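Local coordinates for uncharacterized protein (Shigella flexneri 5a str. M90T, PDB 5EUR) that is of unknown function, possibly related to glutathione S-transferases, and forms an assembly of three mostly helical chains, at residues Thr37-Ser42 with Asn51-Asp56; Thr43-Ala48 with Ser71-Gln76. One frame throughout, in Å; residues are numbered along the deposited sequence.

How the interactions relate
From the N terminus the chain runs through a three-stranded antiparallel sheet into helix 28-43, turns at 44-46, continues as helix 47-59 and, after a loop, forms helix 68-75. Interaction 1 closes the short connection between helices 28-43 and 47-59, packing 37-42 against 51-56 as an antiparallel hairpin. Interaction 2 closes a longer loop, bringing 71-76 back to 43-48, the turn and the start of helix 47-59. The segments alternate along the chain, so the two closures cross. Their centres lie about 8 Å apart and both draw on helix 47-59. Where they meet, Asn-55 OD1 probably takes a hydrogen bond from Trp-74 NE1, and Ile-53 CD1 packs on Thr-43 CG2, tying all three helices together.

Interaction 1. Residues Thr37-Ser42 with Asn51-Asp56; sequences TTMLNS and NRILND
Leu-40 and Ile-53 meet where the two backbones come nearest, their side chains sliding past each other in opposite directions so that the methyl ends overlap alongside instead of butting. Leu-40 CD2 does most of the touching, 3.9 Å from Ile-53 CG2 and 4.1 Å from Ile-53 CD1, filling the fork between the two branches of the isoleucine. The fork is set by chi1 of Ile-53 (-68°), which turns CG2 anti to the backbone N and puts CG1 beside it. The other methyl of Leu-40 turns to the next residue: Leu-40 CD1 sits 3.9 Å from Leu-54 CD2, and here the two side chains cross at about a right angle. Leu-40 thus straddles neighbouring residues of the facing helix: CD1 meets Leu-54 alone, while CD2 touches Ile-53 and also Leu-54 CG.

The setting is an antiparallel helical hairpin, helix 28-43 followed by helix 47-59. The short segments run at 159° to each other with their axes 10.4 Å apart, a spacing bridged wholly by aliphatic and thioether groups; no hydrogen bond passes between them. Met-39 adds the remaining contact. Its chain is extended through chi2 and then bends at its thioether end, and Met-39 CE comes to within 4.1 Å of Ile-53 CG2, the same methyl that Leu-40 touches. On the backbone side of Met-39, its carbonyl O accepts a 2.8 Å hydrogen bond from Ser-42 OG, with the donor tilted 30° from the carbonyl plane. All four side chains of the contact are buried. Tyr-70 and Tyr-67 pack on Leu-40 and Trp-74 on Leu-54, while Met-39, on helix 28-43, also packs on Thr-38 of the third subunit.

Interaction 2. Residues Thr43-Ala48 with Ser71-Gln76; sequences TGSDMA and SRWWAQ
Met-47 brings its sulfur over one face of the Trp-73 indole, a Met-aromatic contact at the protein surface. Met-47 SD stands 4.0 Å above the Trp-73 ring plane but is offset toward the rim, 4.6 Å from the centroid of the five-membered ring and 28° off its normal. The methionine runs obliquely across the tryptophan: chi1 of 177° carries CG away from the backbone N, and the extended chain passes the indole before it bends at chi3. On the way, Met-47 CB and CG each lie 3.8 Å from Trp-73 CE3, so the fused six-membered ring meets the aliphatic part of the chain and the pyrrole ring the sulfur.

The far corner of the indole reaches the turn that precedes Met-47. Trp-73 CH2 lies 4.1 Å from Ser-45 CA, and Gly-44 O comes to the ring edge, near its plane. This corner of the backbone is a type II' beta turn from Thr-43 to Asp-46, with Gly-44 at positive phi; Asp-46 N hydrogen-bonds to Thr-43 O at 3.2 Å. Asp-46 then takes the N-cap position of the next helix.

At the other segment's end, Arg-72 O receives both Gln-76 N and Gln-76 NE2, from opposite faces of the carbonyl plane, as helix 68-75 finishes. Tyr-70, from the same helix, is hydrogen-bonded through OH to Gly-44 O, and its ring is steeply inclined to that of Trp-73. The contact lays the last turns of helix 68-75 beside the junction of helices 28-43 and 47-59.

Interaction 1. Residues Thr37-Ser42 with Asn51-Asp56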
loop_
_atom_site.group_PDB
_atom_site.type_symbol
_atom_site.label_atom_id
_atom_site.label_comp_id
_atom_site.label_asym_id
_atom_site.label_seq_id
_atom_site.Cartn_x
_atom_site.Cartn_y
_atom_site.Cartn_z
ATOM N N THR A 37 -8.000 3.234 -3.171
ATOM C CA THR A 37 -8.131 3.325 -4.618
ATOM C C THR A 37 -7.485 2.123 -5.293
ATOM O O THR A 37 -8.063 1.526 -6.208
ATOM C CB THR A 37 -7.481 4.618 -5.099
ATOM O OG1 THR A 37 -8.067 5.731 -4.395
ATOM C CG2 THR A 37 -7.673 4.786 -6.601
ATOM N N THR A 38 -6.301 1.730 -4.820
ATOM C CA THR A 38 -5.608 0.613 -5.455
ATOM C C THR A 38 -6.304 -0.710 -5.154
ATOM O O THR A 38 -6.412 -1.571 -6.036
ATOM C CB THR A 38 -4.144 0.596 -5.016
ATOM O OG1 THR A 38 -3.571 1.902 -5.257
ATOM C CG2 THR A 38 -3.382 -0.458 -5.827
ATOM N N MET A 39 -6.795 -0.887 -3.921
ATOM C CA MET A 39 -7.563 -2.095 -3.595
ATOM C C MET A 39 -8.749 -2.251 -4.537
ATOM O O MET A 39 -8.999 -3.342 -5.093
ATOM C CB MET A 39 -8.058 -2.047 -2.145
ATOM C CG MET A 39 -6.938 -2.160 -1.086
ATOM S SD MET A 39 -7.579 -1.702 0.558
ATOM C CE MET A 39 -8.811 -2.977 0.821
ATOM N N LEU A 40 -9.504 -1.156 -4.714
ATOM C CA LEU A 40 -10.695 -1.200 -5.555
ATOM C C LEU A 40 -10.330 -1.456 -7.012
ATOM O O LEU A 40 -10.934 -2.310 -7.663
ATOM C CB LEU A 40 -11.494 0.096 -5.409
ATOM C CG LEU A 40 -12.150 0.294 -4.043
ATOM C CD1 LEU A 40 -12.669 1.732 -3.936
ATOM C CD2 LEU A 40 -13.310 -0.711 -3.841
ATOM N N ASN A 41 -9.344 -0.722 -7.546
ATOM C CA ASN A 41 -8.913 -0.971 -8.924
ATOM C C ASN A 41 -8.498 -2.423 -9.125
ATOM O O ASN A 41 -8.775 -3.026 -10.172
ATOM C CB ASN A 41 -7.756 -0.034 -9.298
ATOM C CG ASN A 41 -8.241 1.340 -9.729
ATOM O OD1 ASN A 41 -9.392 1.489 -10.110
ATOM N ND2 ASN A 41 -7.356 2.336 -9.703
ATOM N N SER A 42 -7.816 -2.999 -8.140
ATOM C CA SER A 42 -7.367 -4.380 -8.270
ATOM C C SER A 42 -8.525 -5.369 -8.249
ATOM O O SER A 42 -8.345 -6.518 -8.683
ATOM C CB SER A 42 -6.351 -4.701 -7.172
ATOM O OG SER A 42 -6.996 -5.044 -5.961
ATOM N N ASN A 51 -17.945 -3.996 -3.285
ATOM C CA ASN A 51 -18.995 -3.635 -2.340
ATOM C C ASN A 51 -18.587 -3.958 -0.915
ATOM O O ASN A 51 -18.835 -3.154 -0.009
ATOM C CB ASN A 51 -20.304 -4.345 -2.684
ATOM C CG ASN A 51 -21.013 -3.726 -3.862
ATOM O OD1 ASN A 51 -20.742 -2.590 -4.250
ATOM N ND2 ASN A 51 -21.937 -4.480 -4.450
ATOM N N ARG A 52 -17.967 -5.133 -0.693
ATOM C CA ARG A 52 -17.472 -5.464 0.645
ATOM C C ARG A 52 -16.473 -4.422 1.145
ATOM O O ARG A 52 -16.573 -3.921 2.281
ATOM C CB ARG A 52 -16.815 -6.849 0.643
ATOM C CG ARG A 52 -17.766 -8.037 0.668
ATOM C CD ARG A 52 -16.972 -9.364 0.638
ATOM N NE ARG A 52 -15.953 -9.420 1.691
ATOM C CZ ARG A 52 -16.126 -9.970 2.891
ATOM N NH1 ARG A 52 -17.280 -10.536 3.209
ATOM N NH2 ARG A 52 -15.136 -9.961 3.776
ATOM N N ILE A 53 -15.470 -4.116 0.316
ATOM C CA ILE A 53 -14.472 -3.123 0.705
ATOM C C ILE A 53 -15.146 -1.821 1.115
ATOM O O ILE A 53 -14.845 -1.246 2.168
ATOM C CB ILE A 53 -13.481 -2.888 -0.446
ATOM C CG1 ILE A 53 -12.630 -4.140 -0.677
ATOM C CG2 ILE A 53 -12.596 -1.704 -0.134
ATOM C CD1 ILE A 53 -11.931 -4.128 -2.045
ATOM N N LEU A 54 -16.068 -1.333 0.280
ATOM C CA LEU A 54 -16.658 -0.019 0.538
ATOM C C LEU A 54 -17.598 -0.048 1.736
ATOM O O LEU A 54 -17.744 0.966 2.422
ATOM C CB LEU A 54 -17.347 0.506 -0.721
ATOM C CG LEU A 54 -16.318 0.954 -1.779
ATOM C CD1 LEU A 54 -16.982 1.318 -3.095
ATOM C CD2 LEU A 54 -15.504 2.145 -1.254
ATOM N N ASN A 55 -18.234 -1.183 2.013
ATOM C CA ASN A 55 -18.986 -1.272 3.259
ATOM C C ASN A 55 -18.056 -1.136 4.463
ATOM O O ASN A 55 -18.402 -0.472 5.442
ATOM C CB ASN A 55 -19.787 -2.573 3.313
ATOM C CG ASN A 55 -21.109 -2.478 2.557
ATOM O OD1 ASN A 55 -21.752 -1.421 2.521
ATOM N ND2 ASN A 55 -21.536 -3.590 1.984
ATOM N N ASP A 56 -16.856 -1.721 4.402
ATOM C CA ASP A 56 -15.927 -1.543 5.520
ATOM C C ASP A 56 -15.387 -0.115 5.601
ATOM O O ASP A 56 -15.143 0.407 6.707
ATOM C CB ASP A 56 -14.791 -2.557 5.400
ATOM C CG ASP A 56 -15.269 -3.970 5.651
ATOM O OD1 ASP A 56 -16.375 -4.140 6.239
ATOM O OD2 ASP A 56 -14.559 -4.902 5.248
#

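Interaction 2. Residues Thr43-Ala48 with Ser71-Gln76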
loop_
_atom_site.group_PDB
_atom_site.type_symbol
_atom_site.label_atom_id
_atom_site.label_comp_id
_atom_site.label_asym_id
_atom_site.label_seq_id
_atom_site.Cartn_x
_atom_site.Cartn_y
_atom_site.Cartn_z
ATOM N N THR A 43 -9.711 -4.963 -7.770
ATOM C CA THR A 43 -10.848 -5.879 -7.923
ATOM C C THR A 43 -11.365 -5.973 -9.357
ATOM O O THR A 43 -12.104 -6.913 -9.664
ATOM C CB THR A 43 -12.032 -5.496 -7.014
ATOM O OG1 THR A 43 -12.698 -4.330 -7.526
ATOM C CG2 THR A 43 -11.569 -5.257 -5.588
ATOM N N GLY A 44 -10.991 -5.058 -10.247
ATOM C CA GLY A 44 -11.490 -5.109 -11.612
ATOM C C GLY A 44 -12.982 -4.852 -11.701
ATOM O O GLY A 44 -13.449 -3.777 -11.323
ATOM N N SER A 45 -13.748 -5.830 -12.183
ATOM C CA SER A 45 -15.196 -5.700 -12.252
ATOM C C SER A 45 -15.906 -6.620 -11.263
ATOM O O SER A 45 -17.079 -6.955 -11.457
ATOM C CB SER A 45 -15.665 -5.964 -13.683
ATOM O OG SER A 45 -15.205 -4.925 -14.530
ATOM N N ASP A 46 -15.212 -7.033 -10.199
ATOM C CA ASP A 46 -15.761 -7.900 -9.163
ATOM C C ASP A 46 -16.514 -7.036 -8.153
ATOM O O ASP A 46 -16.036 -6.720 -7.055
ATOM C CB ASP A 46 -14.637 -8.704 -8.528
ATOM C CG ASP A 46 -15.126 -9.760 -7.591
ATOM O OD1 ASP A 46 -16.345 -9.838 -7.329
ATOM O OD2 ASP A 46 -14.266 -10.528 -7.122
ATOM N N MET A 47 -17.745 -6.686 -8.546
ATOM C CA MET A 47 -18.574 -5.742 -7.796
ATOM C C MET A 47 -18.907 -6.249 -6.399
ATOM O O MET A 47 -19.076 -5.447 -5.474
ATOM C CB MET A 47 -19.847 -5.480 -8.610
ATOM C CG MET A 47 -20.877 -4.580 -7.973
ATOM S SD MET A 47 -22.298 -4.444 -9.092
ATOM C CE MET A 47 -22.874 -6.130 -9.105
ATOM N N ALA A 48 -19.017 -7.566 -6.217
ATOM C CA ALA A 48 -19.260 -8.099 -4.881
ATOM C C ALA A 48 -18.099 -7.772 -3.947
ATOM O O ALA A 48 -18.303 -7.356 -2.794
ATOM C CB ALA A 48 -19.491 -9.608 -4.955
ATOM N N SER A 71 -17.957 3.397 -6.218
ATOM C CA SER A 71 -18.903 4.040 -5.299
ATOM C C SER A 71 -20.334 4.022 -5.830
ATOM O O SER A 71 -21.281 3.827 -5.059
ATOM C CB SER A 71 -18.478 5.471 -5.018
ATOM O OG SER A 71 -17.288 5.487 -4.250
ATOM N N ARG A 72 -20.520 4.263 -7.124
ATOM C CA ARG A 72 -21.882 4.270 -7.654
ATOM C C ARG A 72 -22.503 2.878 -7.577
ATOM O O ARG A 72 -23.666 2.728 -7.158
ATOM C CB ARG A 72 -21.874 4.829 -9.079
ATOM C CG ARG A 72 -21.285 6.242 -9.130
ATOM C CD ARG A 72 -21.522 6.975 -10.449
ATOM N NE ARG A 72 -20.575 6.585 -11.491
ATOM C CZ ARG A 72 -19.393 7.164 -11.686
ATOM N NH1 ARG A 72 -19.000 8.166 -10.906
ATOM N NH2 ARG A 72 -18.600 6.735 -12.660
ATOM N N TRP A 73 -21.724 1.843 -7.933
ATOM C CA TRP A 73 -22.157 0.467 -7.715
ATOM C C TRP A 73 -22.545 0.233 -6.262
ATOM O O TRP A 73 -23.610 -0.321 -5.979
ATOM C CB TRP A 73 -21.055 -0.531 -8.096
ATOM C CG TRP A 73 -20.614 -0.564 -9.515
ATOM C CD1 TRP A 73 -21.228 0.008 -10.591
ATOM C CD2 TRP A 73 -19.481 -1.285 -10.033
ATOM N NE1 TRP A 73 -20.527 -0.288 -11.744
ATOM C CE2 TRP A 73 -19.452 -1.077 -11.424
ATOM C CE3 TRP A 73 -18.479 -2.067 -9.444
ATOM C CZ2 TRP A 73 -18.458 -1.625 -12.245
ATOM C CZ3 TRP A 73 -17.497 -2.629 -10.260
ATOM C CH2 TRP A 73 -17.491 -2.392 -11.646
ATOM N N TRP A 74 -21.682 0.645 -5.323
ATOM C CA TRP A 74 -21.943 0.379 -3.911
ATOM C C TRP A 74 -23.210 1.087 -3.441
ATOM O O TRP A 74 -24.005 0.512 -2.691
ATOM C CB TRP A 74 -20.730 0.813 -3.075
ATOM C CG TRP A 74 -20.968 0.908 -1.597
ATOM C CD1 TRP A 74 -21.018 -0.119 -0.688
ATOM C CD2 TRP A 74 -21.200 2.110 -0.858
ATOM N NE1 TRP A 74 -21.240 0.386 0.576
ATOM C CE2 TRP A 74 -21.368 1.748 0.492
ATOM C CE3 TRP A 74 -21.271 3.464 -1.212
ATOM C CZ2 TRP A 74 -21.618 2.700 1.500
ATOM C CZ3 TRP A 74 -21.518 4.407 -0.212
ATOM C CH2 TRP A 74 -21.677 4.015 1.127
ATOM N N ALA A 75 -23.412 2.323 -3.889
ATOM C CA ALA A 75 -24.548 3.130 -3.448
ATOM C C ALA A 75 -25.866 2.569 -3.948
ATOM O O ALA A 75 -26.914 2.807 -3.330
ATOM C CB ALA A 75 -24.388 4.574 -3.918
ATOM N N GLN A 76 -25.855 1.855 -5.073
ATOM C CA GLN A 76 -27.087 1.226 -5.537
ATOM C C GLN A 76 -27.074 -0.295 -5.385
ATOM O O GLN A 76 -27.794 -1.002 -6.100
ATOM C CB GLN A 76 -27.374 1.663 -6.969
ATOM C CG GLN A 76 -27.572 3.180 -7.031
ATOM C CD GLN A 76 -27.241 3.803 -8.370
ATOM O OE1 GLN A 76 -28.124 4.028 -9.194
ATOM N NE2 GLN A 76 -25.961 4.092 -8.593
#